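Local coordinates for calcium-dependent protein kinase, putative (Plasmodium falciparum, PDB 3MSE) that binds calcium through the EF-hands of its C-terminal regulatory domain, the part present here, and probably phosphorylates serine and threonine residues of proteins using ATP, at the interface of chains A and B. Residues are numbered along the deposited sequence; one frame, centred on the assembly and turned at random. Chains: chain A/B, Calcium-dependent protein kinase, putative.

Contacts 1 and 2 are neighbouring patches of one two-fold interface, their C-alpha centres about 9 Å apart. Both dock the long helix 18-48 of chain B against helix 92-99 of chain A and the loop after it, and they share A:Met96, A:Trp102 and B:Ala28. Contact 1 takes the start of the long helix together with helix 4-13 and is partly bridged by water; contact 2 lies further along and is apolar. Since each patch recurs with the chains exchanged, the two long helices tie the dimer together reciprocally, although the structure alone does not show that this dimer forms in the cell.

Contact 1: the interface of chains A and B. Residues chain A 81-82, 84, 93-94, 96-98, 102; chain B 13, 18, 21-22, 24-25, 28-29.
Two waters carry the polar part of this helix-to-helix interface, in which B:Tyr13 and helix 18-48 of chain B pack on the EF-hand region of chain A, joining the deposited dimer, which may not be the biological one. Water 2 meets the B:Tyr13 hydroxyl OH at 2.7 Å and the backbone carbonyls of A:Leu82 and A:Glu94; the amide ND2 of B:Asn25 points at it. Water 1 joins the carbonyl of A:Ala81 to the side-chain amides of B:Asn18 and B:Asn21.

Hydrogen bonds within each chain fix the contact groups. The amide of B:Asn25 is held by ND2 bonding to B:Asn21 O at 3.0 Å, almost straight at the hydrogen (178°) but above the carbonyl plane. The indole NE1 of A:Trp102 uses a lone pair of A:Ala97 O in the carbonyl plane, at 3.1 Å.

The B:Tyr13 ring is sandwiched between a backbone carbon of chain A and an amide of its own chain. A:Gly98 CA sits over the centre of one face, 3.5 Å from the centroid, a CH-pi contact. Over the opposite face lies B:Asn21 ND2, hydrogen-bonded to B:Tyr13 O at 3.2 Å from above the carbonyl plane.

Apolar packing completes the patch. A:Ala97 CB nestles among B:Ile24, B:Asn25 and B:Ala28. B:Ile24 meets A:Trp102 tip to tip, CG2 3.6 Å from the indole CE2. Beside the tyrosine, the tip of A:Ile84 crosses B:Asn21 obliquely, its CD1 3.4 Å from CB.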
# COMPACT_ATOMS: atom_id res chain seq x y z
N ALA A 81 21.32 -4.94 10.67
CA ALA A 81 19.88 -4.66 10.74
C ALA A 81 19.09 -5.30 9.58
O ALA A 81 18.00 -5.86 9.78
CB ALA A 81 19.64 -3.15 10.78
N LEU A 82 19.64 -5.19 8.38
CA LEU A 82 19.06 -5.77 7.18
C LEU A 82 19.03 -7.30 7.24
O LEU A 82 18.00 -7.90 6.93
CB LEU A 82 19.83 -5.35 5.93
CG LEU A 82 19.73 -3.90 5.45
CD1 LEU A 82 20.46 -3.78 4.14
CD2 LEU A 82 18.24 -3.44 5.32
N ILE A 84 18.27 -9.85 8.86
CA ILE A 84 17.42 -10.11 10.01
C ILE A 84 17.47 -11.58 10.43
O ILE A 84 17.28 -11.90 11.61
CB ILE A 84 16.00 -9.55 9.73
CG1 ILE A 84 15.48 -8.82 10.96
CG2 ILE A 84 15.03 -10.57 9.09
CD1 ILE A 84 14.78 -7.61 10.57
N THR A 93 12.81 -8.75 0.09
CA THR A 93 11.91 -8.27 1.13
C THR A 93 12.66 -7.60 2.29
O THR A 93 12.24 -6.58 2.79
CB THR A 93 10.99 -9.43 1.64
OG1 THR A 93 10.18 -9.84 0.54
CG2 THR A 93 10.08 -8.97 2.77
N GLU A 94 13.76 -8.22 2.71
CA GLU A 94 14.58 -7.67 3.80
C GLU A 94 15.27 -6.33 3.44
O GLU A 94 15.39 -5.44 4.30
CB GLU A 94 15.58 -8.70 4.27
CG GLU A 94 14.88 -9.95 4.85
CD GLU A 94 15.78 -11.18 4.94
OE1 GLU A 94 15.28 -12.23 5.41
OE2 GLU A 94 16.98 -11.11 4.56
N MET A 96 14.15 -4.24 1.15
CA MET A 96 13.13 -3.26 0.96
C MET A 96 12.53 -2.76 2.29
O MET A 96 12.16 -1.58 2.42
CB MET A 96 12.11 -3.83 -0.03
CG MET A 96 10.77 -4.02 0.48
SD MET A 96 10.02 -2.56 -0.15
CE MET A 96 8.75 -2.43 1.10
N ALA A 97 12.50 -3.64 3.30
CA ALA A 97 12.11 -3.25 4.64
C ALA A 97 12.98 -2.11 5.21
O ALA A 97 12.49 -1.24 5.90
CB ALA A 97 12.17 -4.45 5.56
N GLY A 98 14.28 -2.13 4.91
CA GLY A 98 15.20 -1.12 5.43
C GLY A 98 15.28 0.13 4.58
O GLY A 98 15.76 1.16 5.06
N TRP A 102 8.60 4.28 6.23
CA TRP A 102 7.38 3.77 6.85
C TRP A 102 6.50 4.86 7.47
O TRP A 102 5.32 4.63 7.73
CB TRP A 102 7.72 2.65 7.85
CG TRP A 102 8.24 1.43 7.11
CD1 TRP A 102 9.54 1.06 6.95
CD2 TRP A 102 7.46 0.49 6.37
NE1 TRP A 102 9.62 -0.08 6.17
CE2 TRP A 102 8.35 -0.44 5.80
CE3 TRP A 102 6.08 0.35 6.14
CZ2 TRP A 102 7.91 -1.52 5.02
CZ3 TRP A 102 5.65 -0.72 5.36
CH2 TRP A 102 6.55 -1.64 4.82
N TYR B 13 16.70 2.80 10.14
CA TYR B 13 16.38 1.37 10.33
C TYR B 13 17.40 0.69 11.24
O TYR B 13 17.02 -0.07 12.15
CB TYR B 13 16.34 0.69 8.96
CG TYR B 13 15.83 -0.74 8.92
CD1 TYR B 13 14.46 -1.02 8.98
CD2 TYR B 13 16.71 -1.80 8.73
CE1 TYR B 13 13.99 -2.33 8.88
CE2 TYR B 13 16.25 -3.11 8.65
CZ TYR B 13 14.88 -3.36 8.71
OH TYR B 13 14.42 -4.66 8.64
N ASN B 18 15.85 -5.73 16.61
CA ASN B 18 15.59 -6.79 15.68
C ASN B 18 14.10 -7.13 15.60
O ASN B 18 13.56 -7.30 14.51
CB ASN B 18 16.44 -8.00 16.03
CG ASN B 18 17.88 -7.85 15.57
OD1 ASN B 18 18.15 -7.46 14.43
ND2 ASN B 18 18.81 -8.18 16.45
N ASN B 21 12.16 -4.56 13.64
CA ASN B 21 12.43 -4.73 12.23
C ASN B 21 11.83 -6.02 11.66
O ASN B 21 11.46 -6.07 10.50
CB ASN B 21 13.94 -4.63 11.97
CG ASN B 21 14.47 -3.19 12.18
OD1 ASN B 21 13.68 -2.25 12.32
ND2 ASN B 21 15.78 -3.04 12.22
N ILE B 22 11.72 -7.05 12.48
CA ILE B 22 10.99 -8.27 12.07
C ILE B 22 9.54 -7.92 11.73
O ILE B 22 9.03 -8.31 10.67
CB ILE B 22 11.12 -9.38 13.12
CG1 ILE B 22 12.54 -9.94 13.06
CG2 ILE B 22 10.08 -10.52 12.84
CD1 ILE B 22 12.97 -10.66 14.30
N ILE B 24 8.52 -4.91 10.91
CA ILE B 24 8.60 -4.16 9.65
C ILE B 24 8.64 -5.11 8.44
O ILE B 24 8.01 -4.83 7.42
CB ILE B 24 9.86 -3.19 9.57
CG1 ILE B 24 9.81 -2.07 10.63
CG2 ILE B 24 10.00 -2.62 8.18
CD1 ILE B 24 8.81 -0.93 10.33
N ASN B 25 9.39 -6.21 8.54
CA ASN B 25 9.44 -7.21 7.43
C ASN B 25 8.08 -7.86 7.06
O ASN B 25 7.83 -8.13 5.88
CB ASN B 25 10.48 -8.30 7.69
CG ASN B 25 11.85 -7.93 7.15
OD1 ASN B 25 12.24 -8.38 6.08
ND2 ASN B 25 12.59 -7.10 7.90
N ALA B 28 6.52 -5.32 5.07
CA ALA B 28 7.25 -5.27 3.81
C ALA B 28 6.79 -6.37 2.86
O ALA B 28 6.72 -6.16 1.64
CB ALA B 28 8.74 -5.39 4.05
N HIS B 29 6.49 -7.54 3.41
CA HIS B 29 5.93 -8.61 2.60
C HIS B 29 4.58 -8.20 1.97
O HIS B 29 4.35 -8.47 0.80
CB HIS B 29 5.78 -9.93 3.36
CG HIS B 29 5.24 -11.03 2.49
ND1 HIS B 29 3.94 -11.48 2.59
CD2 HIS B 29 5.80 -11.68 1.44
CE1 HIS B 29 3.74 -12.41 1.66
NE2 HIS B 29 4.85 -12.54 0.95
O HOH W 1 17.10 -5.66 12.31
O HOH W 2 15.47 -6.32 6.75

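Contact 2: the interface of chains A and B. Residues chain A 34, 96, 100, 102, 105; chain B 27-28, 31, 109.
B:Leu31, on helix 18-48 of chain B, is the central plug of this apolar interface, inserted among side chains of chain A that meet it from several directions. Its CD1 branch stands over the centre of the A:Tyr100 ring, 3.6 Å from the centroid, in a CH-pi contact; the two side chains cross at about a right angle. The other branch, CD2, turns to A:Ile34 on the long helix of chain A and meets its CG2 methyl at 3.7 Å, again with the side chains crossed nearly perpendicularly. A:Met96, whose chain bends at chi2 (99°), brings its CE methyl to 3.8 Å from CB of B:Leu31.

A:Trp102 and B:Leu31 approach tip to tip, the far corner of the indole, CH2, lying 3.6 Å from the leucine CD1. Within chain A, A:Tyr100 braces the indole, placing CD2 over the centre of one of its faces, 3.5 Å above the plane. The tyrosine therefore packs against both the tryptophan and the incoming leucine. On the indole face away from A:Tyr100, B:Met27 runs antiparallel to A:Trp102 and lays CB above the rim of the six-membered ring, 3.8 Å from CZ3.

At the margin, A:Ile105 crosses B:Phe109 at about a right angle. With CG1 anti to the backbone N (chi1 -162°), the isoleucine sends this branch to the phenyl CD1 at 3.7 Å, while its CD1 methyl lies above one face, offset toward the rim. Helix 109-117 of chain B thereby joins the contact.

The patch is an apolar seam, without direct polar bonds between the chains, that sets helix 18-48 and the start of helix 109-117 of chain B against two helices and a loop of chain A. By linking these elements it may steady the arrangement of the EF-hand halves in this dimer.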
# COMPACT_ATOMS: atom_id res chain seq x y z
N ILE A 34 3.17 5.00 -3.78
CA ILE A 34 3.80 3.88 -3.10
C ILE A 34 4.58 3.00 -4.07
O ILE A 34 5.75 2.69 -3.83
CB ILE A 34 2.73 3.07 -2.33
CG1 ILE A 34 2.25 3.90 -1.13
CG2 ILE A 34 3.28 1.71 -1.89
CD1 ILE A 34 1.00 3.38 -0.43
N MET A 96 14.15 -4.24 1.15
CA MET A 96 13.13 -3.26 0.96
C MET A 96 12.53 -2.76 2.29
O MET A 96 12.16 -1.58 2.42
CB MET A 96 12.11 -3.83 -0.03
CG MET A 96 10.77 -4.02 0.48
SD MET A 96 10.02 -2.56 -0.15
CE MET A 96 8.75 -2.43 1.10
N TYR A 100 12.49 1.43 2.75
CA TYR A 100 11.19 2.09 2.58
C TYR A 100 10.89 3.03 3.72
O TYR A 100 11.11 2.69 4.88
CB TYR A 100 10.07 1.04 2.44
CG TYR A 100 8.72 1.61 2.08
CD1 TYR A 100 8.40 1.94 0.76
CD2 TYR A 100 7.75 1.82 3.06
CE1 TYR A 100 7.13 2.48 0.43
CE2 TYR A 100 6.50 2.35 2.75
CZ TYR A 100 6.20 2.67 1.45
OH TYR A 100 4.96 3.20 1.16
N TRP A 102 8.60 4.28 6.23
CA TRP A 102 7.38 3.77 6.85
C TRP A 102 6.50 4.86 7.47
O TRP A 102 5.32 4.63 7.73
CB TRP A 102 7.72 2.65 7.85
CG TRP A 102 8.24 1.43 7.11
CD1 TRP A 102 9.54 1.06 6.95
CD2 TRP A 102 7.46 0.49 6.37
NE1 TRP A 102 9.62 -0.08 6.17
CE2 TRP A 102 8.35 -0.44 5.80
CE3 TRP A 102 6.08 0.35 6.14
CZ2 TRP A 102 7.91 -1.52 5.02
CZ3 TRP A 102 5.65 -0.72 5.36
CH2 TRP A 102 6.55 -1.64 4.82
N ILE A 105 2.37 5.45 7.34
CA ILE A 105 1.86 4.24 6.67
C ILE A 105 0.47 3.87 7.18
O ILE A 105 0.19 4.00 8.37
CB ILE A 105 2.85 3.01 6.82
CG1 ILE A 105 2.57 1.91 5.78
CG2 ILE A 105 2.85 2.43 8.25
CD1 ILE A 105 3.13 2.19 4.39
N MET B 27 5.16 -6.26 7.32
CA MET B 27 4.56 -5.21 6.50
C MET B 27 5.20 -5.11 5.12
O MET B 27 4.52 -4.85 4.12
CB MET B 27 4.63 -3.88 7.23
CG MET B 27 3.72 -3.81 8.43
SD MET B 27 3.66 -2.12 9.08
CE MET B 27 5.19 -2.09 10.00
N ALA B 28 6.52 -5.32 5.07
CA ALA B 28 7.25 -5.27 3.81
C ALA B 28 6.79 -6.37 2.86
O ALA B 28 6.72 -6.16 1.64
CB ALA B 28 8.74 -5.39 4.05
N LEU B 31 3.66 -5.20 1.19
CA LEU B 31 3.95 -4.21 0.14
C LEU B 31 4.39 -4.90 -1.14
O LEU B 31 4.07 -4.46 -2.25
CB LEU B 31 5.06 -3.23 0.57
CG LEU B 31 4.70 -1.88 1.19
CD1 LEU B 31 5.95 -1.03 1.28
CD2 LEU B 31 3.67 -1.13 0.37
N PHE B 109 -1.92 -1.71 7.12
CA PHE B 109 -0.66 -2.46 7.22
C PHE B 109 -0.35 -2.95 8.62
O PHE B 109 0.12 -4.07 8.81
CB PHE B 109 0.51 -1.62 6.74
CG PHE B 109 0.56 -1.45 5.26
CD1 PHE B 109 -0.10 -0.38 4.65
CD2 PHE B 109 1.26 -2.35 4.47
CE1 PHE B 109 -0.05 -0.21 3.27
CE2 PHE B 109 1.31 -2.20 3.10
CZ PHE B 109 0.66 -1.12 2.49